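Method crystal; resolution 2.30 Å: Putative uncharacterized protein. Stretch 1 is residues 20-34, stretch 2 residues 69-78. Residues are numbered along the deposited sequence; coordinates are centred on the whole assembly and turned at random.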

# COMPACT_ATOMS: atom_id res chain seq x y z
N LEU A 20 -15.29 0.94 6.67
CA LEU A 20 -14.34 -0.16 6.70
C LEU A 20 -13.59 -0.37 5.39
O LEU A 20 -12.46 -0.85 5.39
CB LEU A 20 -15.04 -1.47 7.11
CG LEU A 20 -15.53 -1.52 8.57
CD1 LEU A 20 -16.15 -2.89 8.90
CD2 LEU A 20 -14.35 -1.25 9.50
N GLU A 21 -14.22 -0.00 4.28
CA GLU A 21 -13.57 -0.14 2.98
C GLU A 21 -12.45 0.90 2.90
O GLU A 21 -11.34 0.60 2.49
CB GLU A 21 -14.57 0.11 1.82
CG GLU A 21 -15.65 -0.96 1.65
CD GLU A 21 -16.56 -0.69 0.46
OE1 GLU A 21 -17.05 0.46 0.32
OE2 GLU A 21 -16.78 -1.62 -0.33
N ALA A 22 -12.76 2.13 3.30
CA ALA A 22 -11.78 3.20 3.27
C ALA A 22 -10.57 2.83 4.13
O ALA A 22 -9.43 3.00 3.70
CB ALA A 22 -12.40 4.48 3.77
N LEU A 23 -10.83 2.29 5.32
CA LEU A 23 -9.77 1.93 6.25
C LEU A 23 -8.94 0.74 5.79
O LEU A 23 -7.71 0.78 5.86
CB LEU A 23 -10.35 1.65 7.65
CG LEU A 23 -11.23 2.77 8.24
CD1 LEU A 23 -11.79 2.35 9.60
CD2 LEU A 23 -10.42 4.05 8.38
N LEU A 24 -9.60 -0.30 5.32
CA LEU A 24 -8.88 -1.47 4.85
C LEU A 24 -7.99 -1.12 3.66
O LEU A 24 -7.10 -1.90 3.29
CB LEU A 24 -9.85 -2.57 4.42
CG LEU A 24 -10.60 -3.32 5.51
CD1 LEU A 24 -11.62 -4.24 4.86
CD2 LEU A 24 -9.60 -4.11 6.36
N LEU A 25 -8.22 0.04 3.07
CA LEU A 25 -7.46 0.46 1.90
C LEU A 25 -6.11 1.08 2.25
O LEU A 25 -5.09 0.73 1.66
CB LEU A 25 -8.27 1.46 1.06
CG LEU A 25 -7.62 1.96 -0.25
CD1 LEU A 25 -7.71 0.87 -1.31
CD2 LEU A 25 -8.31 3.23 -0.74
N VAL A 26 -6.11 2.00 3.21
CA VAL A 26 -4.90 2.71 3.62
C VAL A 26 -3.84 1.96 4.45
O VAL A 26 -2.71 2.44 4.59
CB VAL A 26 -5.24 3.99 4.39
CG1 VAL A 26 -4.12 4.98 4.23
CG2 VAL A 26 -6.52 4.60 3.87
N ILE A 27 -4.18 0.80 5.00
CA ILE A 27 -3.23 0.07 5.82
C ILE A 27 -2.19 -0.70 5.02
O ILE A 27 -2.48 -1.24 3.95
CB ILE A 27 -3.94 -0.93 6.75
CG1 ILE A 27 -4.67 -1.98 5.92
CG2 ILE A 27 -4.88 -0.18 7.68
CD1 ILE A 27 -5.32 -3.06 6.72
N ASP A 28 -0.97 -0.76 5.55
CA ASP A 28 0.12 -1.47 4.89
C ASP A 28 0.47 -2.75 5.65
O ASP A 28 1.43 -3.45 5.33
CB ASP A 28 1.35 -0.57 4.80
CG ASP A 28 2.19 -0.83 3.55
OD1 ASP A 28 1.64 -0.79 2.43
OD2 ASP A 28 3.41 -1.08 3.71
N THR A 29 -0.33 -3.05 6.67
CA THR A 29 -0.13 -4.24 7.50
C THR A 29 -1.51 -4.59 8.04
O THR A 29 -2.38 -3.74 8.13
CB THR A 29 0.81 -3.96 8.73
OG1 THR A 29 0.10 -3.23 9.74
CG2 THR A 29 2.01 -3.15 8.30
N PRO A 30 -1.72 -5.86 8.42
CA PRO A 30 -3.04 -6.22 8.95
C PRO A 30 -3.45 -5.31 10.10
O PRO A 30 -2.60 -4.83 10.86
CB PRO A 30 -2.84 -7.65 9.43
CG PRO A 30 -1.83 -8.19 8.46
CD PRO A 30 -0.85 -7.04 8.31
N VAL A 31 -4.75 -5.04 10.19
CA VAL A 31 -5.31 -4.23 11.27
C VAL A 31 -6.14 -5.20 12.08
O VAL A 31 -6.51 -6.28 11.61
CB VAL A 31 -6.25 -3.11 10.79
CG1 VAL A 31 -5.48 -1.87 10.49
CG2 VAL A 31 -7.04 -3.57 9.58
N THR A 32 -6.45 -4.81 13.31
CA THR A 32 -7.24 -5.66 14.17
C THR A 32 -8.68 -5.18 14.19
O THR A 32 -8.95 -4.00 13.98
CB THR A 32 -6.66 -5.66 15.59
OG1 THR A 32 -7.41 -6.56 16.41
CG2 THR A 32 -6.73 -4.26 16.20
N ALA A 33 -9.60 -6.10 14.44
CA ALA A 33 -11.01 -5.75 14.52
C ALA A 33 -11.14 -4.64 15.56
O ALA A 33 -11.89 -3.67 15.37
CB ALA A 33 -11.81 -6.96 14.93
N ASP A 34 -10.39 -4.76 16.66
CA ASP A 34 -10.42 -3.78 17.74
C ASP A 34 -9.95 -2.42 17.28
O ASP A 34 -10.54 -1.40 17.64
CB ASP A 34 -9.54 -4.23 18.91
CG ASP A 34 -9.87 -5.63 19.38
OD1 ASP A 34 -9.56 -6.59 18.65
OD2 ASP A 34 -10.44 -5.77 20.48
N HIS A 69 -8.39 -12.86 7.16
CA HIS A 69 -8.04 -12.60 8.55
C HIS A 69 -6.85 -13.45 8.96
O HIS A 69 -6.82 -14.65 8.70
CB HIS A 69 -9.22 -12.93 9.47
CG HIS A 69 -8.94 -12.67 10.92
ND1 HIS A 69 -8.99 -13.66 11.88
CD2 HIS A 69 -8.61 -11.53 11.57
CE1 HIS A 69 -8.72 -13.13 13.06
NE2 HIS A 69 -8.48 -11.84 12.90
N THR A 70 -5.88 -12.80 9.59
CA THR A 70 -4.66 -13.46 10.04
C THR A 70 -4.42 -13.09 11.51
O THR A 70 -5.05 -12.16 12.03
CB THR A 70 -3.46 -13.02 9.19
OG1 THR A 70 -2.34 -13.87 9.46
CG2 THR A 70 -3.08 -11.58 9.51
N SER A 71 -3.51 -13.80 12.18
CA SER A 71 -3.23 -13.50 13.58
C SER A 71 -2.92 -12.01 13.77
O SER A 71 -3.19 -11.44 14.82
CB SER A 71 -2.06 -14.35 14.09
OG SER A 71 -0.84 -14.02 13.44
N GLU A 72 -2.36 -11.38 12.75
CA GLU A 72 -2.04 -9.96 12.82
C GLU A 72 -3.29 -9.10 12.61
O GLU A 72 -3.24 -7.88 12.75
CB GLU A 72 -1.03 -9.59 11.73
CG GLU A 72 0.40 -10.06 11.95
CD GLU A 72 1.28 -9.74 10.75
OE1 GLU A 72 1.19 -10.47 9.74
OE2 GLU A 72 2.05 -8.75 10.80
N GLY A 73 -4.40 -9.74 12.27
CA GLY A 73 -5.64 -9.01 12.04
C GLY A 73 -6.26 -9.21 10.65
O GLY A 73 -6.12 -10.28 10.05
N TRP A 74 -6.94 -8.17 10.15
CA TRP A 74 -7.59 -8.23 8.84
C TRP A 74 -6.86 -7.39 7.80
O TRP A 74 -6.32 -6.32 8.12
CB TRP A 74 -9.04 -7.72 8.93
CG TRP A 74 -10.00 -8.61 9.64
CD1 TRP A 74 -10.25 -8.65 10.98
CD2 TRP A 74 -10.86 -9.60 9.04
NE1 TRP A 74 -11.21 -9.60 11.26
CE2 TRP A 74 -11.60 -10.20 10.09
CE3 TRP A 74 -11.07 -10.04 7.73
CZ2 TRP A 74 -12.53 -11.21 9.86
CZ3 TRP A 74 -12.00 -11.05 7.50
CH2 TRP A 74 -12.72 -11.62 8.57
N ARG A 75 -6.88 -7.85 6.56
CA ARG A 75 -6.20 -7.15 5.48
C ARG A 75 -6.72 -7.58 4.11
O ARG A 75 -7.09 -8.73 3.92
CB ARG A 75 -4.70 -7.43 5.58
CG ARG A 75 -3.81 -6.74 4.57
CD ARG A 75 -2.35 -7.20 4.75
NE ARG A 75 -1.42 -6.30 4.07
CZ ARG A 75 -0.09 -6.40 4.09
NH1 ARG A 75 0.52 -7.38 4.77
NH2 ARG A 75 0.64 -5.50 3.44
N MET A 76 -6.75 -6.65 3.15
CA MET A 76 -7.18 -6.99 1.80
C MET A 76 -6.01 -7.58 1.01
O MET A 76 -4.95 -6.95 0.90
CB MET A 76 -7.68 -5.75 1.06
CG MET A 76 -8.90 -5.13 1.68
SD MET A 76 -9.76 -4.08 0.54
CE MET A 76 -8.95 -2.55 0.86
N TYR A 77 -6.20 -8.78 0.48
CA TYR A 77 -5.17 -9.46 -0.31
C TYR A 77 -5.63 -9.66 -1.75
O TYR A 77 -6.81 -9.50 -2.09
CB TYR A 77 -4.87 -10.85 0.27
CG TYR A 77 -4.29 -10.85 1.66
CD1 TYR A 77 -5.00 -10.29 2.72
CD2 TYR A 77 -3.02 -11.38 1.91
CE1 TYR A 77 -4.46 -10.25 4.01
CE2 TYR A 77 -2.47 -11.34 3.20
CZ TYR A 77 -3.19 -10.77 4.24
OH TYR A 77 -2.65 -10.70 5.50
N THR A 78 -4.68 -10.02 -2.61
CA THR A 78 -4.97 -10.32 -4.00
C THR A 78 -5.47 -11.77 -4.00
O THR A 78 -4.84 -12.65 -3.40
CB THR A 78 -3.69 -10.22 -4.84
OG1 THR A 78 -3.64 -8.92 -5.45
CG2 THR A 78 -3.63 -11.33 -5.89
O HOH W 1 -5.88 -4.08 3.45

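The most unusual feature of this contact is a very short backbone hydrogen bond. Trp74 N donates to Val31 O across only 2.4 Å, with an angle of 155° at the hydrogen. The return bond is ordinary: Val31 N donates to Trp74 O at 2.9 Å, and its angle of 170° is nearly straight. Together the two bonds make Val31 and Trp74 a hydrogen-bonded antiparallel pair. It is a single bridge, so the two stretches meet here without forming a longer ladder.

Two CA-H...O contacts reinforce the bridge. Gly73 CA lies 2.9 Å from Val31 O, and Pro30 CA lies 3.4 Å from Trp74 O. Each bridge carbonyl therefore receives an N-H and a neighbouring CA-H. The closest CA atoms across the two stretches are those of Thr32 and Gly73, 4.3 Å apart.

Gly73 fits this tight spot because it has no side chain. An ideal CB would point toward stretch 1 and fall 1.8 Å from Val31 O, a clash. The phi/psi pair of 123/-149 would also jam a CB against the carbonyl oxygen of Glu72. Gly73 closes a type I turn that begins at Thr70. Gly73 N donates to Thr70 O at 2.5 Å, and Thr70 N donates to Gly73 O at 2.6 Å. The turn brings the chain into the strand that pairs with Val31.

Pro30 has the largest area covered by the other stretch. Its CB is 3.5 Å from Glu72 CB and 3.4 Å from Glu72 O. Its CG is 3.8 Å from Thr70 CG2 and 4.0 Å from Tyr77 OH. The ring thus packs against both the turn and side chains of the strands.

Arg75 has an extended side chain, with chi1 to chi3 all t. It reaches along the loop before the bridge. Its guanidinium has Thr29 CA and Asp28 O over one face, with Thr29 CA 4.0 Å from Arg75 CZ. Arg75 NH2 comes within 2.9 Å of Asp28 O, but the angle is poor and this is not a hydrogen bond. The approach over the face explains why the short distance is not enough.

At the helix, Met76 points toward stretch 1. Its CE lies 3.7 Å from Leu24 CB and 4.1 Å from Leu25 CB, so the methyl group makes apolar contact with both side chains. The same CE is 3.1 Å from Leu24 O, a close approach to the backbone. A water links the main chains nearby. It donates to Leu24 O at 2.5 Å and accepts from Met76 N at 2.7 Å, spanning a gap that no direct hydrogen bond closes.

Ile27 CD1 reaches to 3.7 Å from Trp74 O. The Trp74 ring meets Val31 O and Ala33 N at its edge, near its plane; Ala33 N is 4.3 Å from Trp74 CD1. The helix and strand 73-78 cross steeply, at 77° between their directions.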